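Local coordinates for chloride intracellular channel exc-4 (Caenorhabditis elegans, PDB 2YV9), which may insert into membranes and form chloride ion channels, and is required to regulate the size of the growing lumen of the excretory canal, at residues 17-25 / 74-85; 46-55 / 101-112. All coordinates share one frame; numbering follows the deposited sequence. Where two conformers were deposited one is given.

From the N terminus, strand 19-25 comes first and helix 38-52 follows it. Contact 1 closes when the chain returns, after helix 38-52, strand 57-63 and helix 68-74, and lays strand 81-84 against strand 19-25. Contact 2 closes when helix 94-107 comes up beside helix 38-52. The two loops cross, because their segments alternate along the chain. Contact 1 joins central strands of the mixed sheet of this thioredoxin-like domain, and contact 2 pairs two helices on it. They meet at L20, whose CD1 lies 3.5 Å from CD2 of L47 and 3.6 Å from CD1 of L104, and at K17, which packs on V55 and G54.

Contact 1. Residues 17-25 / 74-85; sequences KPLLELYVK and FLGAQPPIMIEE. With CA (calcium ion), chain C.
The Y23 ring receives the edge of F74 over one face, an edge-to-face pair with centroids 5.5 Å apart and planes at 58°. At the rim of Y23, I81 O lies in the ring plane and I83 CG1 close to it; CG stands anti to the carbonyl carbon (chi1 -73°), which sets Y23 CE2 3.3 Å from I83 CG1. The F74 ring carries I81 CD1 over one face, offset toward the rim. These groups line one side of the antiparallel pair 19-25 and 81-84 in the thioredoxin-like N-terminal domain of this GST-fold protein. E21 and I83 form a hydrogen-bonded pair through E21 N to I83 O and I83 N to E21 O. Y23 N to I81 O is nearly straight at 175°, whereas the return bond from I81 N to Y23 O is weak. On the side of L22 and M82, M82 SD packs 4.0 Å from L20 CB. L20 and E84 lie alongside and point the same way, L20 CD2 3.5 Å from E84 OE1; the E84 carboxylate continues to Y91 by a hydrogen bond and to R100 by a salt bridge. The peptide before P80 is cis, the cis-proline that marks thioredoxin and GST folds, and P79 CB packs against K25 N. Calcium is bound by Q78 O, T92 O, a water and P80 O, the last 2.7 Å from the ion.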
loop_
_atom_site.group_PDB
_atom_site.type_symbol
_atom_site.label_atom_id
_atom_site.label_comp_id
_atom_site.label_asym_id
_atom_site.label_seq_id
_atom_site.Cartn_x
_atom_site.Cartn_y
_atom_site.Cartn_z
ATOM N N LYS A 17 -8.726 -13.287 21.690
ATOM C CA LYS A 17 -8.819 -12.211 20.701
ATOM C C LYS A 17 -7.719 -12.334 19.672
ATOM O O LYS A 17 -6.629 -12.856 19.957
ATOM C CB LYS A 17 -8.764 -10.818 21.317
ATOM C CG LYS A 17 -7.714 -10.592 22.359
ATOM C CD LYS A 17 -8.327 -10.532 23.751
ATOM C CE LYS A 17 -7.581 -9.567 24.658
ATOM N NZ LYS A 17 -8.210 -9.549 26.015
ATOM N N PRO A 18 -8.015 -11.870 18.456
ATOM C CA PRO A 18 -7.043 -12.002 17.366
ATOM C C PRO A 18 -5.689 -11.356 17.664
ATOM O O PRO A 18 -5.624 -10.319 18.339
ATOM C CB PRO A 18 -7.732 -11.314 16.194
ATOM C CG PRO A 18 -8.851 -10.516 16.778
ATOM C CD PRO A 18 -9.258 -11.214 18.022
ATOM N N LEU A 19 -4.618 -11.993 17.183
ATOM C CA LEU A 19 -3.271 -11.480 17.285
ATOM C C LEU A 19 -2.900 -10.937 15.917
ATOM O O LEU A 19 -2.856 -11.703 14.942
ATOM C CB LEU A 19 -2.254 -12.573 17.680
ATOM C CG LEU A 19 -0.777 -12.170 17.578
ATOM C CD1 LEU A 19 -0.518 -10.949 18.511
ATOM C CD2 LEU A 19 0.142 -13.350 17.903
ATOM N N LEU A 20 -2.657 -9.625 15.856
ATOM C CA LEU A 20 -2.264 -8.930 14.619
ATOM C C LEU A 20 -0.848 -8.416 14.815
ATOM O O LEU A 20 -0.586 -7.701 15.802
ATOM C CB LEU A 20 -3.214 -7.770 14.355
ATOM C CG LEU A 20 -4.701 -8.122 14.236
ATOM C CD1 LEU A 20 -5.615 -6.865 14.145
ATOM C CD2 LEU A 20 -4.926 -9.092 13.080
ATOM N N GLU A 21 0.072 -8.827 13.941
ATOM C CA GLU A 21 1.453 -8.363 13.996
ATOM C C GLU A 21 1.612 -7.353 12.866
ATOM O O GLU A 21 1.162 -7.594 11.756
ATOM C CB GLU A 21 2.438 -9.533 13.875
ATOM C CG GLU A 21 2.117 -10.660 14.866
ATOM C CD GLU A 21 2.914 -11.927 14.623
ATOM O OE1 GLU A 21 4.165 -11.850 14.627
ATOM O OE2 GLU A 21 2.287 -13.004 14.466
ATOM N N LEU A 22 2.165 -6.193 13.198
ATOM C CA LEU A 22 2.452 -5.150 12.233
ATOM C C LEU A 22 3.949 -4.992 12.091
ATOM O O LEU A 22 4.654 -4.802 13.084
ATOM C CB LEU A 22 1.854 -3.839 12.712
ATOM C CG LEU A 22 2.001 -2.707 11.697
ATOM C CD1 LEU A 22 1.098 -2.916 10.488
ATOM C CD2 LEU A 22 1.636 -1.418 12.392
ATOM N N TYR A 23 4.418 -5.068 10.843
ATOM C CA TYR A 23 5.816 -4.875 10.515
ATOM C C TYR A 23 5.899 -3.462 9.976
ATOM O O TYR A 23 5.131 -3.097 9.096
ATOM C CB TYR A 23 6.259 -5.866 9.430
ATOM C CG TYR A 23 6.412 -7.284 9.926
ATOM C CD1 TYR A 23 7.644 -7.796 10.278
ATOM C CD2 TYR A 23 5.292 -8.097 10.102
ATOM C CE1 TYR A 23 7.772 -9.095 10.743
ATOM C CE2 TYR A 23 5.420 -9.394 10.551
ATOM C CZ TYR A 23 6.655 -9.885 10.875
ATOM O OH TYR A 23 6.756 -11.185 11.339
ATOM N N VAL A 24 6.801 -2.672 10.523
ATOM C CA VAL A 24 6.982 -1.281 10.150
ATOM C C VAL A 24 8.412 -1.057 9.637
ATOM O O VAL A 24 9.350 -1.685 10.086
ATOM C CB VAL A 24 6.645 -0.315 11.305
ATOM C CG1 VAL A 24 5.141 -0.488 11.735
ATOM C CG2 VAL A 24 7.628 -0.462 12.499
ATOM N N LYS A 25 8.555 -0.098 8.730
ATOM C CA LYS A 25 9.864 0.282 8.248
ATOM C C LYS A 25 10.731 0.829 9.387
ATOM O O LYS A 25 10.310 1.715 10.110
ATOM C CB LYS A 25 9.718 1.354 7.165
ATOM C CG LYS A 25 11.056 1.737 6.552
ATOM C CD LYS A 25 11.048 3.030 5.723
ATOM C CE LYS A 25 12.513 3.447 5.422
ATOM N NZ LYS A 25 13.295 3.882 6.674
ATOM N N PHE A 74 8.700 -11.595 2.147
ATOM C CA PHE A 74 7.526 -10.887 1.616
ATOM C C PHE A 74 7.591 -10.529 0.141
ATOM O O PHE A 74 6.787 -9.738 -0.374
ATOM C CB PHE A 74 7.242 -9.658 2.485
ATOM C CG PHE A 74 6.995 -10.008 3.911
ATOM C CD1 PHE A 74 5.768 -10.555 4.292
ATOM C CD2 PHE A 74 7.987 -9.847 4.864
ATOM C CE1 PHE A 74 5.536 -10.917 5.597
ATOM C CE2 PHE A 74 7.756 -10.216 6.184
ATOM C CZ PHE A 74 6.519 -10.742 6.545
ATOM N N LEU A 75 8.538 -11.151 -0.565
ATOM C CA LEU A 75 8.624 -11.046 -2.015
ATOM C C LEU A 75 8.449 -9.634 -2.541
ATOM O O LEU A 75 7.745 -9.414 -3.526
ATOM C CB LEU A 75 7.630 -11.981 -2.695
ATOM C CG LEU A 75 7.807 -13.458 -2.424
ATOM C CD1 LEU A 75 6.702 -14.252 -3.073
ATOM C CD2 LEU A 75 9.206 -13.946 -2.992
ATOM N N GLY A 76 9.131 -8.683 -1.913
ATOM C CA GLY A 76 9.160 -7.300 -2.405
ATOM C C GLY A 76 8.099 -6.375 -1.825
ATOM O O GLY A 76 8.073 -5.178 -2.107
ATOM N N ALA A 77 7.174 -6.927 -1.055
ATOM C CA ALA A 77 6.189 -6.066 -0.424
ATOM C C ALA A 77 6.881 -5.186 0.591
ATOM O O ALA A 77 7.869 -5.609 1.202
ATOM C CB ALA A 77 5.118 -6.918 0.226
ATOM N N GLN A 78 6.339 -3.975 0.819
ATOM C CA GLN A 78 6.944 -3.038 1.756
ATOM C C GLN A 78 6.059 -2.839 2.971
ATOM O O GLN A 78 4.797 -2.980 2.848
ATOM C CB GLN A 78 7.086 -1.651 1.088
ATOM C CG GLN A 78 8.039 -1.660 -0.109
ATOM C CD GLN A 78 9.417 -2.135 0.284
ATOM O OE1 GLN A 78 9.910 -3.186 -0.182
ATOM N NE2 GLN A 78 10.054 -1.391 1.166
ATOM N N PRO A 79 6.681 -2.459 4.108
ATOM C CA PRO A 79 5.859 -2.096 5.231
ATOM C C PRO A 79 5.014 -0.911 4.858
ATOM O O PRO A 79 5.392 -0.134 3.987
ATOM C CB PRO A 79 6.856 -1.734 6.331
ATOM C CG PRO A 79 8.130 -2.345 5.925
ATOM C CD PRO A 79 8.107 -2.341 4.447
ATOM N N PRO A 80 3.839 -0.784 5.502
ATOM C CA PRO A 80 3.297 -1.686 6.511
ATOM C C PRO A 80 2.781 -3.006 5.945
ATOM O O PRO A 80 2.207 -3.075 4.840
ATOM C CB PRO A 80 2.101 -0.913 7.054
ATOM C CG PRO A 80 1.679 -0.049 5.901
ATOM C CD PRO A 80 2.896 0.312 5.172
ATOM N N ILE A 81 3.009 -4.061 6.729
ATOM C CA ILE A 81 2.523 -5.395 6.436
ATOM C C ILE A 81 1.945 -5.923 7.773
ATOM O O ILE A 81 2.566 -5.772 8.821
ATOM C CB ILE A 81 3.662 -6.373 5.971
ATOM C CG1 ILE A 81 4.103 -5.983 4.575
ATOM C CG2 ILE A 81 3.165 -7.775 5.893
ATOM C CD1 ILE A 81 5.450 -6.592 4.220
ATOM N N MET A 82 0.783 -6.570 7.723
ATOM C CA MET A 82 0.118 -7.096 8.905
ATOM C C MET A 82 -0.097 -8.586 8.750
ATOM O O MET A 82 -0.552 -9.051 7.651
ATOM C CB MET A 82 -1.197 -6.367 9.183
ATOM C CG MET A 82 -1.772 -6.687 10.565
ATOM S SD MET A 82 -3.182 -5.624 10.946
ATOM C CE MET A 82 -4.455 -6.168 9.851
ATOM N N ILE A 83 0.281 -9.340 9.814
ATOM C CA ILE A 83 0.190 -10.787 9.824
ATOM C C ILE A 83 -0.823 -11.240 10.836
ATOM O O ILE A 83 -0.851 -10.707 11.973
ATOM C CB ILE A 83 1.526 -11.487 10.209
ATOM C CG1 ILE A 83 2.688 -10.896 9.424
ATOM C CG2 ILE A 83 1.416 -12.957 9.907
ATOM C CD1 ILE A 83 2.483 -10.935 8.047
ATOM N N GLU A 84 -1.688 -12.152 10.408
ATOM C CA GLU A 84 -2.648 -12.797 11.367
ATOM C C GLU A 84 -2.429 -14.298 11.256
ATOM O O GLU A 84 -3.123 -15.026 10.564
ATOM C CB GLU A 84 -4.078 -12.405 11.078
ATOM C CG GLU A 84 -5.080 -12.780 12.178
ATOM C CD GLU A 84 -6.415 -12.057 11.993
ATOM O OE1 GLU A 84 -6.607 -11.315 10.987
ATOM O OE2 GLU A 84 -7.312 -12.257 12.841
ATOM N N GLU A 85 -1.407 -14.747 11.950
ATOM C CA GLU A 85 -0.897 -16.101 11.783
ATOM C C GLU A 85 -1.936 -17.168 12.120
ATOM O O GLU A 85 -2.028 -18.177 11.434
ATOM C CB GLU A 85 0.329 -16.290 12.639
ATOM C CG GLU A 85 1.432 -16.852 11.877
ATOM C CD GLU A 85 2.651 -17.047 12.716
ATOM O OE1 GLU A 85 2.844 -16.330 13.703
ATOM O OE2 GLU A 85 3.411 -17.951 12.343
HETATM CA CA CA C . 2.045 -2.329 2.297
HETATM O O HOH W 1 -0.250 -12.992 13.856
HETATM O O HOH W 2 3.455 -0.218 1.433
#

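Contact 2. Residues 46-55 / 101-112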
loop_
_atom_site.group_PDB
_atom_site.type_symbol
_atom_site.label_atom_id
_atom_site.label_comp_id
_atom_site.label_asym_id
_atom_site.label_seq_id
_atom_site.Cartn_x
_atom_site.Cartn_y
_atom_site.Cartn_z
ATOM N N GLU A 46 -4.313 2.880 14.533
ATOM C CA GLU A 46 -5.585 2.140 14.494
ATOM C C GLU A 46 -5.502 0.842 15.333
ATOM O O GLU A 46 -6.413 0.499 16.127
ATOM C CB GLU A 46 -5.966 1.871 13.054
ATOM C CG GLU A 46 -6.338 3.144 12.270
ATOM C CD GLU A 46 -6.561 2.914 10.788
ATOM O OE1 GLU A 46 -6.475 1.743 10.336
ATOM O OE2 GLU A 46 -6.836 3.901 10.101
ATOM N N LEU A 47 -4.454 0.069 15.123
ATOM C CA LEU A 47 -4.248 -1.126 15.958
ATOM C C LEU A 47 -4.194 -0.807 17.456
ATOM O O LEU A 47 -4.746 -1.574 18.263
ATOM C CB LEU A 47 -3.003 -1.883 15.524
ATOM C CG LEU A 47 -3.252 -2.555 14.157
ATOM C CD1 LEU A 47 -1.910 -3.119 13.584
ATOM C CD2 LEU A 47 -4.241 -3.657 14.167
ATOM N N TYR A 48 -3.567 0.295 17.826
ATOM C CA TYR A 48 -3.473 0.696 19.238
ATOM C C TYR A 48 -4.869 0.981 19.789
ATOM O O TYR A 48 -5.191 0.598 20.917
ATOM C CB TYR A 48 -2.557 1.921 19.461
ATOM C CG TYR A 48 -2.087 1.997 20.890
ATOM C CD1 TYR A 48 -0.841 1.486 21.269
ATOM C CD2 TYR A 48 -2.892 2.547 21.872
ATOM C CE1 TYR A 48 -0.434 1.516 22.581
ATOM C CE2 TYR A 48 -2.484 2.588 23.195
ATOM C CZ TYR A 48 -1.262 2.073 23.551
ATOM O OH TYR A 48 -0.839 2.131 24.889
ATOM N N ALA A 49 -5.708 1.640 18.992
ATOM C CA ALA A 49 -7.097 1.896 19.417
ATOM C C ALA A 49 -7.778 0.586 19.827
ATOM O O ALA A 49 -8.458 0.510 20.860
ATOM C CB ALA A 49 -7.929 2.581 18.309
ATOM N N LEU A 50 -7.592 -0.445 19.018
ATOM C CA LEU A 50 -8.210 -1.767 19.266
ATOM C C LEU A 50 -7.560 -2.529 20.418
ATOM O O LEU A 50 -8.272 -3.130 21.260
ATOM C CB LEU A 50 -8.214 -2.652 18.022
ATOM C CG LEU A 50 -8.855 -2.154 16.737
ATOM C CD1 LEU A 50 -8.676 -3.177 15.637
ATOM C CD2 LEU A 50 -10.338 -1.909 16.988
ATOM N N TYR A 51 -6.239 -2.553 20.429
ATOM C CA TYR A 51 -5.398 -3.005 21.553
ATOM C C TYR A 51 -5.862 -2.432 22.913
ATOM O O TYR A 51 -6.100 -3.191 23.859
ATOM C CB TYR A 51 -3.945 -2.606 21.323
ATOM C CG TYR A 51 -3.059 -2.849 22.495
ATOM C CD1 TYR A 51 -2.667 -4.143 22.837
ATOM C CD2 TYR A 51 -2.607 -1.792 23.280
ATOM C CE1 TYR A 51 -1.831 -4.375 23.939
ATOM C CE2 TYR A 51 -1.793 -2.012 24.397
ATOM C CZ TYR A 51 -1.404 -3.301 24.711
ATOM O OH TYR A 51 -0.591 -3.504 25.818
ATOM N N GLU A 52 -5.985 -1.112 23.013
ATOM C CA GLU A 52 -6.184 -0.476 24.335
ATOM C C GLU A 52 -7.558 -0.799 24.929
ATOM O O GLU A 52 -7.749 -0.680 26.136
ATOM C CB GLU A 52 -6.003 1.035 24.292
ATOM C CG GLU A 52 -7.051 1.794 23.506
ATOM C CD GLU A 52 -6.735 3.287 23.312
ATOM O OE1 GLU A 52 -5.645 3.759 23.724
ATOM O OE2 GLU A 52 -7.614 3.983 22.748
ATOM N N ILE A 53 -8.511 -1.171 24.099
ATOM C CA ILE A 53 -9.834 -1.606 24.613
ATOM C C ILE A 53 -9.995 -3.138 24.712
ATOM O O ILE A 53 -11.088 -3.632 25.058
ATOM C CB ILE A 53 -10.981 -0.975 23.810
ATOM C CG1 ILE A 53 -10.940 -1.390 22.331
ATOM C CG2 ILE A 53 -10.928 0.565 23.930
ATOM C CD1 ILE A 53 -12.099 -0.814 21.511
ATOM N N GLY A 54 -8.923 -3.894 24.436
ATOM C CA GLY A 54 -8.970 -5.364 24.513
ATOM C C GLY A 54 -9.618 -6.089 23.344
ATOM O O GLY A 54 -9.957 -7.270 23.459
ATOM N N VAL A 55 -9.771 -5.413 22.206
ATOM C CA VAL A 55 -10.372 -6.032 21.024
ATOM C C VAL A 55 -9.342 -6.928 20.293
ATOM O O VAL A 55 -9.712 -7.937 19.686
ATOM C CB VAL A 55 -10.953 -4.935 20.078
ATOM C CG1 VAL A 55 -11.190 -5.439 18.660
ATOM C CG2 VAL A 55 -12.253 -4.337 20.652
ATOM N N ILE A 101 -8.860 -4.154 9.748
ATOM C CA ILE A 101 -9.038 -3.297 10.938
ATOM C C ILE A 101 -10.456 -2.721 10.936
ATOM O O ILE A 101 -11.094 -2.650 11.989
ATOM C CB ILE A 101 -7.947 -2.203 11.030
ATOM C CG1 ILE A 101 -6.540 -2.822 10.996
ATOM C CG2 ILE A 101 -8.160 -1.330 12.297
ATOM C CD1 ILE A 101 -5.439 -1.749 10.809
ATOM N N PHE A 102 -10.966 -2.333 9.770
ATOM C CA PHE A 102 -12.324 -1.808 9.600
ATOM C C PHE A 102 -13.341 -2.853 10.056
ATOM O O PHE A 102 -14.338 -2.504 10.731
ATOM C CB PHE A 102 -12.563 -1.515 8.121
ATOM C CG PHE A 102 -13.950 -1.014 7.797
ATOM C CD1 PHE A 102 -14.168 0.338 7.627
ATOM C CD2 PHE A 102 -14.998 -1.886 7.611
ATOM C CE1 PHE A 102 -15.432 0.826 7.305
ATOM C CE2 PHE A 102 -16.265 -1.406 7.321
ATOM C CZ PHE A 102 -16.463 -0.044 7.149
ATOM N N HIS A 103 -13.097 -4.106 9.685
ATOM C CA HIS A 103 -14.009 -5.213 10.002
ATOM C C HIS A 103 -14.092 -5.361 11.501
ATOM O O HIS A 103 -15.206 -5.396 12.073
ATOM C CB HIS A 103 -13.551 -6.539 9.376
ATOM C CG HIS A 103 -14.480 -7.673 9.663
ATOM N ND1 HIS A 103 -14.429 -8.395 10.841
ATOM C CD2 HIS A 103 -15.526 -8.166 8.961
ATOM C CE1 HIS A 103 -15.390 -9.303 10.832
ATOM N NE2 HIS A 103 -16.074 -9.182 9.709
ATOM N N LEU A 104 -12.932 -5.480 12.137
ATOM C CA LEU A 104 -12.818 -5.657 13.575
ATOM C C LEU A 104 -13.442 -4.466 14.330
ATOM O O LEU A 104 -14.152 -4.680 15.321
ATOM C CB LEU A 104 -11.367 -5.809 14.038
ATOM C CG LEU A 104 -10.737 -7.191 13.821
ATOM C CD1 LEU A 104 -9.234 -7.195 14.057
ATOM C CD2 LEU A 104 -11.404 -8.272 14.735
ATOM N N ALA A 105 -13.134 -3.238 13.921
ATOM C CA ALA A 105 -13.759 -2.030 14.525
ATOM C C ALA A 105 -15.305 -2.161 14.507
ATOM O O ALA A 105 -15.982 -1.827 15.506
ATOM C CB ALA A 105 -13.300 -0.724 13.793
ATOM N N LYS A 106 -15.867 -2.565 13.360
ATOM C CA LYS A 106 -17.325 -2.681 13.194
ATOM C C LYS A 106 -17.848 -3.748 14.129
ATOM O O LYS A 106 -18.872 -3.548 14.829
ATOM C CB LYS A 106 -17.677 -3.003 11.749
ATOM C CG LYS A 106 -19.203 -3.043 11.433
ATOM C CD LYS A 106 -19.777 -1.645 11.261
ATOM C CE LYS A 106 -21.294 -1.651 11.056
ATOM N NZ LYS A 106 -21.757 -0.427 10.331
ATOM N N GLU A 107 -17.154 -4.881 14.144
ATOM C CA GLU A 107 -17.607 -6.070 14.851
ATOM C C GLU A 107 -17.721 -5.781 16.335
ATOM O O GLU A 107 -18.604 -6.322 17.029
ATOM C CB GLU A 107 -16.622 -7.191 14.621
ATOM C CG GLU A 107 -17.033 -8.514 15.209
ATOM C CD GLU A 107 -15.975 -9.553 15.001
ATOM O OE1 GLU A 107 -15.149 -9.367 14.079
ATOM O OE2 GLU A 107 -15.966 -10.534 15.769
ATOM N N PHE A 108 -16.842 -4.915 16.816
ATOM C CA PHE A 108 -16.833 -4.541 18.232
ATOM C C PHE A 108 -17.368 -3.117 18.525
ATOM O O PHE A 108 -17.077 -2.543 19.590
ATOM C CB PHE A 108 -15.460 -4.787 18.840
ATOM C CG PHE A 108 -15.098 -6.234 18.905
ATOM C CD1 PHE A 108 -15.644 -7.050 19.879
ATOM C CD2 PHE A 108 -14.243 -6.798 17.971
ATOM C CE1 PHE A 108 -15.311 -8.406 19.937
ATOM C CE2 PHE A 108 -13.913 -8.135 18.024
ATOM C CZ PHE A 108 -14.465 -8.946 19.011
ATOM N N ASN A 109 -18.159 -2.573 17.615
ATOM C CA ASN A 109 -18.839 -1.285 17.834
ATOM C C ASN A 109 -17.911 -0.097 18.089
ATOM O O ASN A 109 -18.267 0.809 18.856
ATOM C CB ASN A 109 -19.846 -1.425 19.024
ATOM C CG ASN A 109 -20.927 -0.368 19.016
ATOM O OD1 ASN A 109 -21.528 -0.057 20.086
ATOM N ND2 ASN A 109 -21.231 0.180 17.845
ATOM N N VAL A 110 -16.720 -0.086 17.448
ATOM C CA VAL A 110 -15.749 0.973 17.652
ATOM C C VAL A 110 -15.866 2.010 16.544
ATOM O O VAL A 110 -15.888 1.658 15.382
ATOM C CB VAL A 110 -14.334 0.424 17.648
ATOM C CG1 VAL A 110 -13.337 1.539 17.945
ATOM C CG2 VAL A 110 -14.242 -0.754 18.665
ATOM N N PRO A 111 -16.030 3.283 16.898
ATOM C CA PRO A 111 -16.256 4.347 15.934
ATOM C C PRO A 111 -14.987 4.880 15.285
ATOM O O PRO A 111 -14.783 6.099 15.163
ATOM C CB PRO A 111 -16.886 5.452 16.810
ATOM C CG PRO A 111 -16.222 5.310 18.048
ATOM C CD PRO A 111 -16.084 3.814 18.277
ATOM N N LEU A 112 -14.157 3.967 14.829
ATOM C CA LEU A 112 -12.829 4.335 14.331
ATOM C C LEU A 112 -12.821 4.785 12.878
ATOM O O LEU A 112 -11.910 5.515 12.472
ATOM C CB LEU A 112 -11.896 3.149 14.534
ATOM C CG LEU A 112 -10.422 3.236 14.147
ATOM C CD1 LEU A 112 -9.677 4.353 14.864
ATOM C CD2 LEU A 112 -9.712 1.869 14.429
#
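E46 sets its side chain across I101 at about a right angle, with OE1 3.7 Å from I101 CD1. This carboxylate oxygen is buried without a polar partner, a setting likely to raise the acid's pKa. CB of E46 also meets L112 CD2. L47 likewise crosses I101 at about a right angle, CD2 lying 4.0 Å from I101 CG1, and its side chain also touches L20 and L22 of strand 19-25. A49 adds a methyl beside L112 CD1. L50 points into the middle of the interface: with CG anti to the carbonyl carbon (chi1 -56°), its CD1 reaches I101 CG2 at 3.9 Å and L104 CB, while CD2 approaches A105 CA. With I101 cut back to an alanine, L47 CD2 and L50 CD1 would probably lose their shared neighbour, opening a gap there, and E46 OE1 its methyl contact. Here two helices of the thioredoxin-like domain run side by side, the axes of 46-52 and 101-107 approaching to 10.8 Å and inclined by 31°; the first lies in the segment predicted to span the membrane after insertion, so this packing would probably have to be given up for that change. I53 meets V110 tip to tip, CD1 to CG2 at 3.6 Å. At G54 the first helix ends in a Schellman motif, with V55 N bonded to L50 O, and the second helix ends likewise at N109, with V110 N bonded to A105 O. V55 and F108 pass alongside, running opposite ways: V55 CG1 comes within 3.4 Å of F108 CD2, and V55 CG2 rests 3.7 Å from F108 CB.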